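Local coordinates for protein VipE (Legionella pneumophila subsp. pneumophila str. Philadelphia 1, PDB 4QN8) that is of unknown function but is a Legionella pneumophila effector, here its N-terminal part, and probably acts in the infected host cell, at residues T6-L11 and K63-T68; I24-L29 and T82-E87; S57-I62 and R99-E104; F107-M112 and P148-F153. All blocks are in the same frame, centred on the assembly; numbering follows the deposited sequence. Where two conformers were deposited one is given.

How the contacts relate
Contacts 1 and 4 are helix on helix; in contacts 2 and 3 a helix meets the loop leading into another, all in one strand-free chain. Contact 4 is the buried, apolar one, an aromatic pair beside a close alanine approach; the others are only partly buried. Contact 1 is held by a threonine-aspartate bond near the start of the first helix, and contact 2 by an arginine reaching a loop carbonyl and an asparagine. Contact 3 packs side chains on a loop backbone, with helix caps within its segments and a bound small molecule. Helix 58-69 serves contacts 1 and 3, helix 103-114 contacts 3 and 4. V66 packs on L103, F107, F110 and F153, and M85 on L103 and F107, so the contacts meet around helix 103-114.

Contact 1 (T6-L11 and K63-T68); sequences TQTQRL and KDFVLT
D64 OD2 accepts a 2.6 Å hydrogen bond from T8 OG1, joining helix 6-20 to helix 58-69 in this all-helical fold. The bond uses the anti lone pair of OD2, the one turned away from OD1, and the same oxygen also accepts from the backbone N of L5, just before the first helix. A carboxylate placed there would be expected to gain from the partial positive charge at that helix start. The D64 side chain gets there with CG anti to the backbone N (chi1 -170°). The two short segments cross at -51°, with axes 9.0 Å apart at their closest, and T8 marks the near point: its CA lies 5.0 Å from F65 CA. OG1 of T8 bonds the carboxylate; CG2 rests between D64 OD2 and the tip of T68, 3.6 Å from T68 OG1. That hydroxyl is itself engaged within its own helix, donating to D64 O. One turn on from T8, L11 lays its CB obliquely against the F65 ring, 3.8 Å from CE1, and the backbone carbon of L11 lies at the edge of that ring, in its plane. F38 adds an edge-to-face ring partner to F65, and I12 and L19 of the first helix also pack on it. Close to the crossing, T8 O lies at the ring edge, 4.2 Å from F65 CD1.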
loop_
_atom_site.group_PDB
_atom_site.type_symbol
_atom_site.label_atom_id
_atom_site.label_comp_id
_atom_site.label_asym_id
_atom_site.label_seq_id
_atom_site.Cartn_x
_atom_site.Cartn_y
_atom_site.Cartn_z
ATOM N N THR A 6 9.709 -12.271 7.833
ATOM C CA THR A 6 9.386 -12.289 9.257
ATOM C C THR A 6 8.672 -10.998 9.660
ATOM O O THR A 6 7.691 -11.021 10.411
ATOM C CB THR A 6 10.638 -12.521 10.114
ATOM O OG1 THR A 6 11.219 -13.784 9.753
ATOM C CG2 THR A 6 10.277 -12.540 11.596
ATOM N N GLN A 7 9.149 -9.873 9.134
ATOM C CA GLN A 7 8.511 -8.580 9.350
ATOM C C GLN A 7 7.015 -8.643 9.008
ATOM O O GLN A 7 6.164 -8.169 9.768
ATOM C CB GLN A 7 9.216 -7.537 8.476
ATOM C CG GLN A 7 8.603 -6.171 8.516
ATOM C CD GLN A 7 9.389 -5.148 7.711
ATOM O OE1 GLN A 7 9.016 -3.982 7.671
ATOM N NE2 GLN A 7 10.490 -5.579 7.083
ATOM N N THR A 8 6.700 -9.252 7.870
ATOM C CA THR A 8 5.319 -9.400 7.432
ATOM C C THR A 8 4.524 -10.233 8.422
ATOM O O THR A 8 3.423 -9.855 8.823
ATOM C CB THR A 8 5.259 -10.076 6.070
ATOM O OG1 THR A 8 5.738 -9.154 5.086
ATOM C CG2 THR A 8 3.821 -10.497 5.717
ATOM N N GLN A 9 5.090 -11.362 8.821
ATOM C CA GLN A 9 4.404 -12.257 9.751
ATOM C C GLN A 9 4.058 -11.561 11.058
ATOM O O GLN A 9 2.966 -11.754 11.598
ATOM C CB GLN A 9 5.263 -13.487 10.048
ATOM C CG GLN A 9 5.510 -14.392 8.839
ATOM C CD GLN A 9 6.614 -15.401 9.098
ATOM O OE1 GLN A 9 7.216 -15.415 10.175
ATOM N NE2 GLN A 9 6.885 -16.248 8.113
ATOM N N ARG A 10 4.996 -10.774 11.582
ATOM C CA ARG A 10 4.785 -10.150 12.887
ATOM C C ARG A 10 3.703 -9.087 12.763
ATOM O O ARG A 10 2.839 -8.978 13.627
ATOM C CB ARG A 10 6.081 -9.553 13.435
ATOM C CG ARG A 10 7.206 -10.579 13.596
ATOM C CD ARG A 10 6.930 -11.561 14.722
ATOM N NE ARG A 10 7.883 -12.669 14.716
ATOM C CZ ARG A 10 9.100 -12.617 15.252
ATOM N NH1 ARG A 10 9.524 -11.509 15.858
ATOM N NH2 ARG A 10 9.892 -13.678 15.197
ATOM N N LEU A 11 3.741 -8.313 11.683
ATOM C CA LEU A 11 2.754 -7.253 11.499
ATOM C C LEU A 11 1.365 -7.821 11.185
ATOM O O LEU A 11 0.351 -7.276 11.639
ATOM C CB LEU A 11 3.221 -6.234 10.450
ATOM C CG LEU A 11 4.492 -5.504 10.908
ATOM C CD1 LEU A 11 5.178 -4.762 9.777
ATOM C CD2 LEU A 11 4.193 -4.522 12.035
ATOM N N LYS A 63 5.004 -4.633 -0.059
ATOM C CA LYS A 63 4.413 -5.525 -1.050
ATOM C C LYS A 63 4.152 -6.886 -0.429
ATOM O O LYS A 63 3.088 -7.481 -0.625
ATOM C CB LYS A 63 5.367 -5.702 -2.243
ATOM C CG LYS A 63 5.367 -4.580 -3.280
ATOM C CD LYS A 63 6.389 -4.949 -4.355
ATOM C CE LYS A 63 6.532 -3.930 -5.450
ATOM N NZ LYS A 63 7.676 -4.349 -6.313
ATOM N N ASP A 64 5.132 -7.379 0.320
ATOM C CA ASP A 64 5.027 -8.715 0.905
ATOM C C ASP A 64 3.839 -8.764 1.865
ATOM O O ASP A 64 3.078 -9.740 1.881
ATOM C CB ASP A 64 6.343 -9.094 1.595
ATOM C CG ASP A 64 6.397 -10.559 2.003
ATOM O OD1 ASP A 64 6.432 -11.436 1.107
ATOM O OD2 ASP A 64 6.411 -10.833 3.220
ATOM N N PHE A 65 3.675 -7.702 2.650
ATOM C CA PHE A 65 2.562 -7.614 3.608
ATOM C C PHE A 65 1.215 -7.615 2.898
ATOM O O PHE A 65 0.311 -8.368 3.268
ATOM C CB PHE A 65 2.698 -6.348 4.453
ATOM C CG PHE A 65 1.595 -6.154 5.458
ATOM C CD1 PHE A 65 1.677 -6.728 6.715
ATOM C CD2 PHE A 65 0.498 -5.355 5.152
ATOM C CE1 PHE A 65 0.665 -6.523 7.663
ATOM C CE2 PHE A 65 -0.518 -5.158 6.077
ATOM C CZ PHE A 65 -0.430 -5.746 7.337
ATOM N N VAL A 66 1.074 -6.783 1.872
ATOM C CA VAL A 66 -0.180 -6.727 1.133
ATOM C C VAL A 66 -0.423 -8.046 0.401
ATOM O O VAL A 66 -1.547 -8.552 0.372
ATOM C CB VAL A 66 -0.190 -5.536 0.165
ATOM C CG1 VAL A 66 -1.447 -5.559 -0.710
ATOM C CG2 VAL A 66 -0.102 -4.237 0.970
ATOM N N LEU A 67 0.641 -8.634 -0.144
ATOM C CA LEU A 67 0.527 -9.918 -0.856
ATOM C C LEU A 67 -0.025 -11.013 0.054
ATOM O O LEU A 67 -0.629 -11.998 -0.404
ATOM C CB LEU A 67 1.903 -10.346 -1.374
ATOM C CG LEU A 67 2.004 -11.499 -2.364
ATOM C CD1 LEU A 67 1.272 -11.129 -3.647
ATOM C CD2 LEU A 67 3.461 -11.787 -2.662
ATOM N N THR A 68 0.174 -10.823 1.351
ATOM C CA THR A 68 -0.204 -11.801 2.366
ATOM C C THR A 68 -1.606 -11.556 2.925
ATOM O O THR A 68 -2.401 -12.495 3.066
ATOM C CB THR A 68 0.847 -11.809 3.526
ATOM O OG1 THR A 68 2.149 -12.061 2.982
ATOM C CG2 THR A 68 0.525 -12.879 4.555
#

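Contact 2 (I24-L29 and T82-E87); sequences ISNEEL and TSRMIE
R84 reaches from helix 75-88 to the N-capped start of helix 26-32, where its guanidinium takes the loop carbonyl I24 O and the N26 side chain in this all-helical fold. The polar part comes first. NH1 and NH2 both donate to the one carbonyl oxygen I24 O, an end-on grip with NH2 at 2.8 Å and NH1 at 3.0 Å from I24 O. NH2 donates again, to N26 OD1, at 2.8 Å and almost straight (N-H...O 176°). All three bonds lie in the guanidinium plane to within a few degrees, which fixes the rotation of the group, whereas the amide of N26 is turned 46° from it. The R84 chain is bent at chi3 (73°), which turns NE out of the line of the chain. Between these two acceptors S25 is the N-cap of helix 26-32, its OG accepting from E28 N at 3.1 Å, so the turn that R84 holds is also fixed from within. The apolar part lies over the flat of the arginine: L29 CD2 stands 3.7 Å above the centre of one guanidinium face and is equally near R84 CB. The other L29 branch, CD1, meets the selenomethionine M85 at CG, the side chains crossing at about a right angle. Deeper in, M85 packs on E104 and F107 of helix 103-114, and L88 continues the contact to N26 and L29. I24 CG2, off the guanidinium plane on the side of L29 CD2, comes within 3.6 Å of R84 NH1.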
loop_
_atom_site.group_PDB
_atom_site.type_symbol
_atom_site.label_atom_id
_atom_site.label_comp_id
_atom_site.label_asym_id
_atom_site.label_seq_id
_atom_site.Cartn_x
_atom_site.Cartn_y
_atom_site.Cartn_z
ATOM N N ILE A 24 -10.687 -2.286 12.261
ATOM C CA ILE A 24 -9.565 -1.484 12.767
ATOM C C ILE A 24 -9.981 -0.026 12.972
ATOM O O ILE A 24 -10.618 0.570 12.102
ATOM C CB ILE A 24 -8.344 -1.593 11.829
ATOM C CG1 ILE A 24 -7.115 -0.921 12.453
ATOM C CG2 ILE A 24 -8.655 -1.043 10.441
ATOM C CD1 ILE A 24 -5.793 -1.332 11.793
ATOM N N SER A 25 -9.669 0.541 14.138
ATOM C CA SER A 25 -10.125 1.891 14.464
ATOM C C SER A 25 -9.360 2.911 13.652
ATOM O O SER A 25 -8.322 2.580 13.059
ATOM C CB SER A 25 -9.941 2.182 15.952
ATOM O OG SER A 25 -8.561 2.234 16.282
ATOM N N ASN A 26 -9.853 4.150 13.598
ATOM C CA ASN A 26 -9.081 5.190 12.916
ATOM C C ASN A 26 -7.695 5.355 13.562
ATOM O O ASN A 26 -6.693 5.578 12.869
ATOM C CB ASN A 26 -9.829 6.535 12.920
ATOM C CG ASN A 26 -10.960 6.582 11.913
ATOM O OD1 ASN A 26 -11.045 5.733 11.019
ATOM N ND2 ASN A 26 -11.839 7.586 12.049
ATOM N N GLU A 27 -7.633 5.261 14.886
ATOM C CA GLU A 27 -6.347 5.460 15.570
ATOM C C GLU A 27 -5.343 4.377 15.234
ATOM O O GLU A 27 -4.170 4.660 14.991
ATOM C CB GLU A 27 -6.497 5.536 17.092
ATOM C CG GLU A 27 -7.139 6.817 17.584
ATOM C CD GLU A 27 -8.634 6.790 17.400
ATOM O OE1 GLU A 27 -9.260 7.872 17.418
ATOM O OE2 GLU A 27 -9.183 5.669 17.245
ATOM N N GLU A 28 -5.788 3.126 15.262
ATOM C CA GLU A 28 -4.869 2.034 14.956
ATOM C C GLU A 28 -4.506 1.989 13.468
ATOM O O GLU A 28 -3.402 1.575 13.110
ATOM C CB GLU A 28 -5.412 0.695 15.467
ATOM C CG GLU A 28 -5.388 0.592 16.991
ATOM C CD GLU A 28 -3.988 0.800 17.569
ATOM O OE1 GLU A 28 -3.075 0.011 17.231
ATOM O OE2 GLU A 28 -3.795 1.760 18.352
ATOM N N LEU A 29 -5.413 2.447 12.606
ATOM C CA LEU A 29 -5.128 2.503 11.175
ATOM C C LEU A 29 -4.100 3.615 10.917
ATOM O O LEU A 29 -3.179 3.471 10.114
ATOM C CB LEU A 29 -6.423 2.762 10.395
ATOM C CG LEU A 29 -6.367 2.662 8.869
ATOM C CD1 LEU A 29 -5.720 1.356 8.429
ATOM C CD2 LEU A 29 -7.771 2.774 8.272
ATOM N N THR A 82 -8.937 0.656 1.621
ATOM C CA THR A 82 -8.105 1.531 0.795
ATOM C C THR A 82 -8.579 2.988 0.857
ATOM O O THR A 82 -7.763 3.926 0.930
ATOM C CB THR A 82 -8.101 1.021 -0.646
ATOM O OG1 THR A 82 -7.536 -0.294 -0.654
ATOM C CG2 THR A 82 -7.262 1.930 -1.556
ATOM N N SER A 83 -9.886 3.189 0.850
ATOM C CA SER A 83 -10.428 4.548 0.924
ATOM C C SER A 83 -10.097 5.214 2.253
ATOM O O SER A 83 -9.751 6.405 2.294
ATOM C CB SER A 83 -11.948 4.545 0.735
ATOM O OG SER A 83 -12.288 4.184 -0.588
ATOM N N ARG A 84 -10.207 4.450 3.335
ATOM C CA ARG A 84 -9.856 4.966 4.646
ATOM C C ARG A 84 -8.384 5.317 4.708
ATOM O O ARG A 84 -8.010 6.347 5.264
ATOM C CB ARG A 84 -10.190 3.951 5.736
ATOM C CG ARG A 84 -11.656 3.764 5.953
ATOM C CD ARG A 84 -11.864 2.719 7.016
ATOM N NE ARG A 84 -11.525 3.216 8.352
ATOM C CZ ARG A 84 -11.256 2.415 9.380
ATOM N NH1 ARG A 84 -11.261 1.097 9.209
ATOM N NH2 ARG A 84 -10.969 2.924 10.573
HETATM N N MSE A 85 -7.539 4.466 4.130
HETATM C CA MSE A 85 -6.112 4.722 4.170
HETATM C C MSE A 85 -5.776 6.006 3.429
HETATM O O MSE A 85 -4.917 6.779 3.870
HETATM C CB MSE A 85 -5.331 3.537 3.591
HETATM C CG MSE A 85 -5.427 2.294 4.466
HETATM SE SE MSE A 85 -4.430 0.881 3.585
HETATM C CE MSE A 85 -4.682 -0.544 4.879
ATOM N N ILE A 86 -6.464 6.249 2.325
ATOM C CA ILE A 86 -6.228 7.471 1.560
ATOM C C ILE A 86 -6.676 8.688 2.387
ATOM O O ILE A 86 -5.966 9.697 2.446
ATOM C CB ILE A 86 -6.901 7.409 0.157
ATOM C CG1 ILE A 86 -6.093 6.464 -0.748
ATOM C CG2 ILE A 86 -7.006 8.790 -0.473
ATOM C CD1 ILE A 86 -6.872 5.807 -1.881
ATOM N N GLU A 87 -7.824 8.587 3.054
ATOM C CA GLU A 87 -8.313 9.701 3.889
ATOM C C GLU A 87 -7.406 9.996 5.076
ATOM O O GLU A 87 -7.238 11.160 5.461
ATOM C CB GLU A 87 -9.707 9.403 4.445
ATOM C CG GLU A 87 -10.869 9.607 3.509
ATOM C CD GLU A 87 -12.147 9.057 4.108
ATOM O OE1 GLU A 87 -12.079 7.972 4.736
ATOM O OE2 GLU A 87 -13.206 9.700 3.965
#

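Contact 3 (S57-I62 and R99-E104); sequences SKMDAI and RGSSLE. With BME (beta-mercaptoethanol), chain D.
K58 and S101, which face each other across this contact, share a molecule of beta-mercaptoethanol, probably from the crystallisation liquor. S101 OG and O1 of beta-mercaptoethanol share a 2.6 Å hydrogen bond, and K58 CD touches C2 of the same molecule at 3.5 Å. No hydrogen bond joins the two segments themselves. The K58 chain runs fully extended past S101, its CE 3.2 Å from S101 O, to bring NZ to the carbonyl of P35. From the other flank the selenomethionine M59, bent at chi2 (57°) and chi3, curls CE against S101 CB at 3.5 Å, a tight carbon pair. The first turn of helix 58-69 thus packs on the loop leading into helix 103-114. Both helices start with a serine N-cap. S57 and D60 form a capping box: D60 N donates to S57 OG, and S57 N returns a bond to D60 OD2 from above the carboxylate plane; S102 OG accepts from K105 N. Farther in, I62 inserts both branches: CD1 lies 3.6 Å from S102 N, and CG2 meets the L103 backbone at CA and its side chain at CD1, 3.9 Å away.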
loop_
_atom_site.group_PDB
_atom_site.type_symbol
_atom_site.label_atom_id
_atom_site.label_comp_id
_atom_site.label_asym_id
_atom_site.label_seq_id
_atom_site.Cartn_x
_atom_site.Cartn_y
_atom_site.Cartn_z
ATOM N N SER A 57 13.983 -4.113 0.100
ATOM C CA SER A 57 13.706 -2.690 0.148
ATOM C C SER A 57 12.478 -2.423 0.997
ATOM O O SER A 57 11.751 -3.351 1.388
ATOM C CB SER A 57 13.473 -2.143 -1.259
ATOM O OG SER A 57 12.252 -2.627 -1.780
ATOM N N LYS A 58 12.227 -1.147 1.270
ATOM C CA LYS A 58 10.996 -0.773 1.961
ATOM C C LYS A 58 9.758 -1.189 1.172
ATOM O O LYS A 58 8.840 -1.799 1.733
ATOM C CB LYS A 58 10.975 0.724 2.276
ATOM C CG LYS A 58 9.712 1.186 2.987
ATOM C CD LYS A 58 9.853 2.641 3.415
ATOM C CE LYS A 58 8.557 3.164 4.021
ATOM N NZ LYS A 58 8.843 4.448 4.739
HETATM N N MSE A 59 9.720 -0.885 -0.127
HETATM C CA MSE A 59 8.601 -1.354 -0.938
HETATM C C MSE A 59 8.498 -2.877 -0.995
HETATM O O MSE A 59 7.386 -3.409 -0.968
HETATM C CB MSE A 59 8.587 -0.768 -2.349
HETATM C CG MSE A 59 7.421 -1.332 -3.175
HETATM SE SE MSE A 59 5.680 -0.999 -2.308
HETATM C CE MSE A 59 5.997 0.889 -2.432
ATOM N N ASP A 60 9.628 -3.582 -1.051
ATOM C CA ASP A 60 9.576 -5.048 -1.020
ATOM C C ASP A 60 8.791 -5.516 0.206
ATOM O O ASP A 60 7.992 -6.450 0.125
ATOM C CB ASP A 60 10.982 -5.650 -0.944
ATOM C CG ASP A 60 11.755 -5.553 -2.256
ATOM O OD1 ASP A 60 11.127 -5.415 -3.332
ATOM O OD2 ASP A 60 13.012 -5.629 -2.193
ATOM N N ALA A 61 9.039 -4.875 1.344
ATOM C CA ALA A 61 8.420 -5.304 2.598
ATOM C C ALA A 61 6.925 -5.008 2.619
ATOM O O ALA A 61 6.119 -5.829 3.076
ATOM C CB ALA A 61 9.103 -4.637 3.770
ATOM N N ILE A 62 6.553 -3.821 2.148
ATOM C CA ILE A 62 5.139 -3.455 2.076
ATOM C C ILE A 62 4.392 -4.368 1.096
ATOM O O ILE A 62 3.282 -4.833 1.382
ATOM C CB ILE A 62 4.959 -1.967 1.671
ATOM C CG1 ILE A 62 5.734 -1.051 2.632
ATOM C CG2 ILE A 62 3.477 -1.606 1.618
ATOM C CD1 ILE A 62 5.594 0.443 2.337
ATOM N N ARG A 99 4.249 9.180 -3.595
ATOM C CA ARG A 99 5.562 9.032 -4.220
ATOM C C ARG A 99 6.458 8.122 -3.379
ATOM O O ARG A 99 7.250 7.349 -3.916
ATOM C CB ARG A 99 6.257 10.385 -4.424
ATOM C CG ARG A 99 5.338 11.603 -4.542
ATOM C CD ARG A 99 4.351 11.502 -5.689
ATOM N NE ARG A 99 4.160 12.770 -6.401
ATOM C CZ ARG A 99 3.321 13.739 -6.036
ATOM N NH1 ARG A 99 2.585 13.636 -4.933
ATOM N NH2 ARG A 99 3.226 14.833 -6.781
ATOM N N GLY A 100 6.339 8.230 -2.058
ATOM C CA GLY A 100 7.125 7.408 -1.163
ATOM C C GLY A 100 6.558 6.004 -1.135
ATOM O O GLY A 100 5.433 5.769 -1.601
ATOM N N SER A 101 7.332 5.060 -0.607
ATOM C CA SER A 101 6.846 3.688 -0.484
ATOM C C SER A 101 5.918 3.654 0.705
ATOM O O SER A 101 6.343 3.922 1.828
ATOM C CB SER A 101 8.005 2.713 -0.262
ATOM O OG SER A 101 8.989 2.841 -1.285
ATOM N N SER A 102 4.651 3.328 0.474
ATOM C CA SER A 102 3.646 3.424 1.524
ATOM C C SER A 102 2.585 2.345 1.433
ATOM O O SER A 102 2.324 1.798 0.360
ATOM C CB SER A 102 2.949 4.776 1.463
ATOM O OG SER A 102 2.090 4.812 0.341
ATOM N N LEU A 103 1.942 2.075 2.565
ATOM C CA LEU A 103 0.908 1.044 2.606
ATOM C C LEU A 103 -0.312 1.435 1.778
ATOM O O LEU A 103 -0.938 0.581 1.130
ATOM C CB LEU A 103 0.494 0.766 4.050
ATOM C CG LEU A 103 -0.463 -0.411 4.224
ATOM C CD1 LEU A 103 0.170 -1.757 3.770
ATOM C CD2 LEU A 103 -0.893 -0.514 5.680
ATOM N N GLU A 104 -0.654 2.720 1.801
ATOM C CA GLU A 104 -1.799 3.185 1.031
ATOM C C GLU A 104 -1.558 3.035 -0.469
ATOM O O GLU A 104 -2.479 2.682 -1.200
ATOM C CB GLU A 104 -2.219 4.610 1.412
ATOM C CG GLU A 104 -1.219 5.710 1.044
ATOM C CD GLU A 104 -0.261 6.049 2.182
ATOM O OE1 GLU A 104 -0.059 5.191 3.086
ATOM O OE2 GLU A 104 0.292 7.170 2.168
HETATM C C1 BME D . 10.484 5.455 -0.120
HETATM C C2 BME D . 10.116 5.449 1.353
HETATM O O1 BME D . 11.016 4.200 -0.482
HETATM S S2 BME D . 9.482 7.045 1.897
#

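Contact 4 (F107-M112 and P148-F153); sequences FLAFEM and PIIAFF
F110 and F153 form the aromatic half of the close-packed region. The F110 ring directs its edge at the face of F153 in a T-shaped (edge-to-face) stack, planes at 83° and centroids 5.2 Å apart, with F110 CD1 standing 3.7 Å above the centre of the F153 ring. The same face also receives F110 CB as a CH-pi contact, 4.2 Å from the centroid, and F153 CD2 presses on the backbone of segment 107-112 at F110 CA. CG of F110 is anti to its backbone N (chi1 -177°), and from there the side chain crosses F153 at about a right angle. A109 makes the other half. Its single methyl lets the helices come close, A109 CA and I150 CA lying 4.8 Å apart; CB meets I149 CG2 at 3.6 Å, while I150 CG1 sits near A109 O. These are segments of helix 103-114 and helix 135-154, the long C-terminal helix, crossing at -56° with axes 8.2 Å apart; helix 135-154 is kinked at P148 and I149, whose N atoms lack bonds to the preceding turn. V66 of helix 58-69 packs against F107, F110 and F153; at the other end, I149 touches M59 of the same helix. Toward the outside the contact thins to M112 and I150, both partly exposed. The selenomethionine M112 was modelled in two conformers, so its contact with I150 is less certain: in one of them, bent at chi3, CE comes to 3.7 Å from I150 CD1. F123 and A119 also pack on the M112 side chain.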
loop_
_atom_site.group_PDB
_atom_site.type_symbol
_atom_site.label_atom_id
_atom_site.label_comp_id
_atom_site.label_asym_id
_atom_site.label_seq_id
_atom_site.Cartn_x
_atom_site.Cartn_y
_atom_site.Cartn_z
ATOM N N PHE A 107 -1.900 -0.867 -1.143
ATOM C CA PHE A 107 -3.285 -1.321 -1.114
ATOM C C PHE A 107 -4.023 -0.869 -2.373
ATOM O O PHE A 107 -4.782 -1.649 -2.969
ATOM C CB PHE A 107 -3.994 -0.790 0.133
ATOM C CG PHE A 107 -4.177 -1.822 1.204
ATOM C CD1 PHE A 107 -3.089 -2.334 1.892
ATOM C CD2 PHE A 107 -5.441 -2.274 1.522
ATOM C CE1 PHE A 107 -3.258 -3.290 2.873
ATOM C CE2 PHE A 107 -5.621 -3.232 2.509
ATOM C CZ PHE A 107 -4.518 -3.744 3.178
ATOM N N LEU A 108 -3.806 0.376 -2.782
ATOM C CA LEU A 108 -4.445 0.883 -4.003
ATOM C C LEU A 108 -3.994 0.080 -5.221
ATOM O O LEU A 108 -4.812 -0.306 -6.062
ATOM C CB LEU A 108 -4.148 2.379 -4.204
ATOM C CG LEU A 108 -4.655 3.077 -5.475
ATOM C CD1 LEU A 108 -6.164 2.958 -5.608
ATOM C CD2 LEU A 108 -4.274 4.556 -5.430
ATOM N N ALA A 109 -2.688 -0.170 -5.315
ATOM C CA ALA A 109 -2.135 -0.975 -6.409
ATOM C C ALA A 109 -2.697 -2.395 -6.431
ATOM O O ALA A 109 -2.913 -2.967 -7.498
ATOM C CB ALA A 109 -0.618 -1.014 -6.331
ATOM N N PHE A 110 -2.914 -2.971 -5.259
ATOM C CA PHE A 110 -3.423 -4.333 -5.184
ATOM C C PHE A 110 -4.864 -4.350 -5.660
ATOM O O PHE A 110 -5.290 -5.252 -6.397
ATOM C CB PHE A 110 -3.331 -4.829 -3.747
ATOM C CG PHE A 110 -3.764 -6.247 -3.564
ATOM C CD1 PHE A 110 -2.866 -7.289 -3.759
ATOM C CD2 PHE A 110 -5.064 -6.541 -3.191
ATOM C CE1 PHE A 110 -3.260 -8.607 -3.576
ATOM C CE2 PHE A 110 -5.467 -7.860 -2.998
ATOM C CZ PHE A 110 -4.562 -8.894 -3.193
ATOM N N GLU A 111 -5.627 -3.351 -5.236
ATOM C CA GLU A 111 -7.002 -3.258 -5.696
ATOM C C GLU A 111 -7.047 -3.003 -7.195
ATOM O O GLU A 111 -7.929 -3.533 -7.884
ATOM C CB GLU A 111 -7.819 -2.202 -4.930
ATOM C CG GLU A 111 -9.330 -2.391 -5.153
ATOM C CD GLU A 111 -10.171 -1.291 -4.532
ATOM O OE1 GLU A 111 -9.635 -0.517 -3.705
ATOM O OE2 GLU A 111 -11.386 -1.214 -4.853
HETATM N N MSE A 112 -6.119 -2.206 -7.726
HETATM C CA MSE A 112 -6.127 -1.973 -9.165
HETATM C C MSE A 112 -5.703 -3.213 -9.940
HETATM O O MSE A 112 -6.121 -3.411 -11.096
HETATM C CB MSE A 112 -5.244 -0.785 -9.530
HETATM C CG MSE A 112 -5.758 0.510 -8.942
HETATM SE SE MSE A 112 -4.484 1.934 -9.194
HETATM C CE MSE A 112 -4.776 2.281 -11.084
ATOM N N PRO A 148 4.305 0.018 -11.695
ATOM C CA PRO A 148 5.213 -1.087 -11.358
ATOM C C PRO A 148 4.690 -1.943 -10.208
ATOM O O PRO A 148 4.955 -3.155 -10.139
ATOM C CB PRO A 148 6.506 -0.365 -10.937
ATOM C CG PRO A 148 6.074 1.011 -10.562
ATOM C CD PRO A 148 4.939 1.333 -11.484
ATOM N N ILE A 149 3.954 -1.316 -9.302
ATOM C CA ILE A 149 3.444 -2.047 -8.162
ATOM C C ILE A 149 2.253 -2.903 -8.616
ATOM O O ILE A 149 2.137 -4.072 -8.234
ATOM C CB ILE A 149 3.050 -1.095 -7.029
ATOM C CG1 ILE A 149 4.179 -0.081 -6.825
ATOM C CG2 ILE A 149 2.832 -1.870 -5.745
ATOM C CD1 ILE A 149 3.919 0.856 -5.702
ATOM N N ILE A 150 1.379 -2.329 -9.445
ATOM C CA ILE A 150 0.264 -3.088 -10.011
ATOM C C ILE A 150 0.812 -4.296 -10.769
ATOM O O ILE A 150 0.303 -5.413 -10.634
ATOM C CB ILE A 150 -0.594 -2.222 -10.975
ATOM C CG1 ILE A 150 -1.275 -1.078 -10.205
ATOM C CG2 ILE A 150 -1.621 -3.064 -11.708
ATOM C CD1 ILE A 150 -1.813 0.035 -11.119
ATOM N N ALA A 151 1.874 -4.081 -11.544
ATOM C CA ALA A 151 2.445 -5.158 -12.358
ATOM C C ALA A 151 2.999 -6.279 -11.479
ATOM O O ALA A 151 2.950 -7.462 -11.839
ATOM C CB ALA A 151 3.533 -4.614 -13.273
ATOM N N PHE A 152 3.509 -5.900 -10.313
ATOM C CA PHE A 152 4.032 -6.879 -9.370
ATOM C C PHE A 152 2.926 -7.785 -8.859
ATOM O O PHE A 152 3.076 -9.006 -8.809
ATOM C CB PHE A 152 4.716 -6.189 -8.184
ATOM C CG PHE A 152 5.038 -7.126 -7.050
ATOM C CD1 PHE A 152 6.181 -7.903 -7.087
ATOM C CD2 PHE A 152 4.185 -7.245 -5.961
ATOM C CE1 PHE A 152 6.477 -8.788 -6.054
ATOM C CE2 PHE A 152 4.467 -8.130 -4.928
ATOM C CZ PHE A 152 5.621 -8.897 -4.971
ATOM N N PHE A 153 1.811 -7.191 -8.460
ATOM C CA PHE A 153 0.705 -7.982 -7.936
ATOM C C PHE A 153 0.069 -8.856 -9.011
ATOM O O PHE A 153 -0.467 -9.932 -8.722
ATOM C CB PHE A 153 -0.325 -7.064 -7.274
ATOM C CG PHE A 153 0.134 -6.499 -5.957
ATOM C CD1 PHE A 153 0.690 -7.327 -4.990
ATOM C CD2 PHE A 153 0.029 -5.146 -5.689
ATOM C CE1 PHE A 153 1.116 -6.816 -3.774
ATOM C CE2 PHE A 153 0.465 -4.625 -4.474
ATOM C CZ PHE A 153 1.009 -5.459 -3.516
#